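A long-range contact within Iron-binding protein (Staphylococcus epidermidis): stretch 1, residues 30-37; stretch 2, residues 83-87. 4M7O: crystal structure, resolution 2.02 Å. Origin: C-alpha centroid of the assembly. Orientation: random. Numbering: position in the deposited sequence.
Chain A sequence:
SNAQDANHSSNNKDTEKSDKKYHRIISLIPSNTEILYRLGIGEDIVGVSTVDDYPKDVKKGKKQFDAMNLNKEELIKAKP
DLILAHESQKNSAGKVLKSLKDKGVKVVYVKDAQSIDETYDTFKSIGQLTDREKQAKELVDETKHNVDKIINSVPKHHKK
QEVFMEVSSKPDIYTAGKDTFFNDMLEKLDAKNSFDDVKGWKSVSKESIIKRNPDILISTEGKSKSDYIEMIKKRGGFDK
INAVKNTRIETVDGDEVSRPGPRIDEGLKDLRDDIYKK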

# COMPACT_ATOMS: atom_id res chain seq x y z
N PRO A 30 9.86 1.64 -0.11
CA PRO A 30 9.61 3.01 0.37
C PRO A 30 8.86 3.10 1.70
O PRO A 30 9.24 3.95 2.49
N SER A 31 7.87 2.24 1.97
CA SER A 31 7.17 2.32 3.26
C SER A 31 8.14 2.20 4.45
O SER A 31 8.05 2.96 5.42
N ASN A 32 9.07 1.24 4.37
CA ASN A 32 10.13 1.11 5.37
C ASN A 32 10.91 2.40 5.55
O ASN A 32 11.14 2.86 6.68
N THR A 33 11.31 3.01 4.44
CA THR A 33 12.10 4.24 4.51
C THR A 33 11.31 5.35 5.18
O THR A 33 11.85 6.08 6.00
N GLU A 34 10.02 5.46 4.85
CA GLU A 34 9.20 6.53 5.42
C GLU A 34 9.09 6.37 6.93
O GLU A 34 9.15 7.35 7.67
N ILE A 35 8.92 5.13 7.38
CA ILE A 35 8.75 4.83 8.79
C ILE A 35 10.04 5.12 9.56
O ILE A 35 10.00 5.69 10.66
N LEU A 36 11.18 4.71 9.00
CA LEU A 36 12.48 4.97 9.62
C LEU A 36 12.71 6.46 9.84
O LEU A 36 13.19 6.86 10.90
N TYR A 37 12.36 7.27 8.85
CA TYR A 37 12.51 8.72 8.97
C TYR A 37 11.59 9.24 10.06
O TYR A 37 11.99 10.09 10.85
N ILE A 83 19.51 -4.55 7.21
CA ILE A 83 18.82 -4.40 5.94
C ILE A 83 17.34 -4.64 6.18
O ILE A 83 16.91 -5.76 6.49
N LEU A 84 16.56 -3.58 6.03
CA LEU A 84 15.17 -3.62 6.39
C LEU A 84 14.36 -3.79 5.11
O LEU A 84 14.12 -2.82 4.36
N ALA A 85 13.92 -5.02 4.85
CA ALA A 85 13.19 -5.34 3.63
C ALA A 85 11.73 -5.62 3.94
O ALA A 85 11.27 -5.39 5.06
N HIS A 86 11.01 -6.14 2.96
CA HIS A 86 9.56 -6.33 3.08
C HIS A 86 9.20 -7.76 2.74
O HIS A 86 9.86 -8.38 1.90
N GLU A 87 8.16 -8.29 3.39
CA GLU A 87 7.70 -9.65 3.11
C GLU A 87 7.45 -9.86 1.62
O GLU A 87 7.73 -10.93 1.10

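The contact sets the first turns of a helix, residues 30-37, against the end of a strand, residues 83-86, with touching residues at least 48 positions apart in sequence. The axes come within 8.3 Å and their N-to-C directions differ by 131°, so the helix crosses the strand obliquely. The two stretches bury 227 Å² between them, a small area, and Asn32 on the helix has the largest share of it.

Along stretch 2, Ile83 comes first and takes no part. Its side chain, in the m,t rotamer, stays out of reach of the helix.

Leu84 is where the strand meets the helix. Its CA lies 7.0 Å from the CA of Asn32, the closest CA pair across the two stretches, and its CA-to-CB bond points toward the helix. With chi1 at t and chi2 at p, the side chain places Leu84 CD2 3.8 Å from Leu36 CD1, the one apolar side-chain pair in the contact. Leu36 also points toward the strand, in the m,t rotamer, one helical turn after Asn32; a spacing of four residues brings both onto the same side of the helix. Asn32 packs on the leucine as well, its ND2 lying 3.5 Å from Leu84 CG. Between them, Ile35 also starts toward the strand, yet its m,t side chain makes no contact with the strand.

The backbone of Leu84 supplies the first polar partner. Asn32, with chi1 at m and chi2 near 0°, extends its amide to the strand, and Asn32 ND2 donates to Leu84 O at 2.9 Å. The bond is short but weak, with an N-H...O angle of 148°.

Ala85 turns its CB away from the helix, as strand alternation would suggest, but its carbonyl remains available. Asn32 ND2 donates a second hydrogen bond to Ala85 O at 3.0 Å and 151°. The two hydrogens of one amide nitrogen thus serve two successive carbonyls, tying a single helix side chain to the strand backbone just where the strand is ending.

His86 points toward the helix again, with chi1 at t and chi2 at -108°. Here the packing is loose: Asn32 OD1 sits at the ring edge, near its plane, 4.5 Å from His86 CD2, while Ser31, whose CA-to-CB bond points sideways and whose chi1 is p, brings its OG obliquely to within 4.3 Å of the same CD2. Neither approach is a hydrogen bond. His86 ND1 is hydrogen-bonded to a residue adjoining one of the stretches.

Glu87 leaves the strand, and its t,t side chain is out of reach.

For a designer, the rule is economical: a buried asparagine on the helix captures two consecutive strand carbonyls through its amide nitrogen, a leucine one turn later packs against the strand leucine, and alternation along the strand presents Leu84 and His86 while Ala85 contributes through its backbone.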

# COMPACT_ATOMS: atom_id res chain seq x y z
CB PRO A 30 8.81 3.64 -0.77
CG PRO A 30 9.27 2.87 -2.00
CD PRO A 30 9.40 1.45 -1.50
CB SER A 31 6.03 1.30 3.37
OG SER A 31 6.48 0.00 3.03
CB ASN A 32 11.10 -0.02 4.97
CG ASN A 32 10.54 -1.40 5.27
OD1 ASN A 32 9.43 -1.53 5.80
ND2 ASN A 32 11.32 -2.44 4.94
CB THR A 33 12.53 4.69 3.13
OG1 THR A 33 13.30 3.65 2.50
CG2 THR A 33 13.40 5.96 3.23
CB GLU A 34 7.81 6.55 4.77
CG GLU A 34 7.82 6.99 3.31
CD GLU A 34 6.43 7.29 2.79
OE1 GLU A 34 5.60 7.84 3.55
OE2 GLU A 34 6.16 6.98 1.60
CB ILE A 35 8.37 3.35 9.00
CG1 ILE A 35 6.98 3.06 8.40
CG2 ILE A 35 8.41 2.98 10.48
CD1 ILE A 35 6.65 1.58 8.32
CB LEU A 36 13.61 4.40 8.75
CG LEU A 36 13.76 2.88 8.81
CD1 LEU A 36 14.76 2.38 7.75
CD2 LEU A 36 14.22 2.50 10.23
CB TYR A 37 12.22 9.42 7.64
CG TYR A 37 13.45 9.75 6.83
CD1 TYR A 37 14.03 8.82 5.99
CD2 TYR A 37 14.01 11.02 6.88
CE1 TYR A 37 15.13 9.13 5.24
CE2 TYR A 37 15.13 11.33 6.14
CZ TYR A 37 15.68 10.39 5.32
OH TYR A 37 16.80 10.68 4.58
CB ILE A 83 19.29 -5.39 4.88
CG1 ILE A 83 20.79 -5.21 4.61
CG2 ILE A 83 18.48 -5.21 3.59
CD1 ILE A 83 21.36 -6.32 3.76
CB LEU A 84 14.79 -2.34 7.13
CG LEU A 84 13.40 -2.33 7.75
CD1 LEU A 84 13.26 -3.48 8.72
CD2 LEU A 84 13.13 -0.99 8.44
CB ALA A 85 13.82 -6.53 2.91
CB HIS A 86 8.88 -5.39 2.09
CG HIS A 86 7.46 -5.08 2.42
ND1 HIS A 86 6.40 -5.59 1.70
CD2 HIS A 86 6.91 -4.29 3.38
CE1 HIS A 86 5.27 -5.14 2.20
NE2 HIS A 86 5.55 -4.35 3.22
CB GLU A 87 6.43 -9.98 3.92
CG GLU A 87 6.00 -11.44 3.84
CD GLU A 87 4.66 -11.71 4.51
OE1 GLU A 87 4.09 -10.78 5.13
OE2 GLU A 87 4.17 -12.85 4.41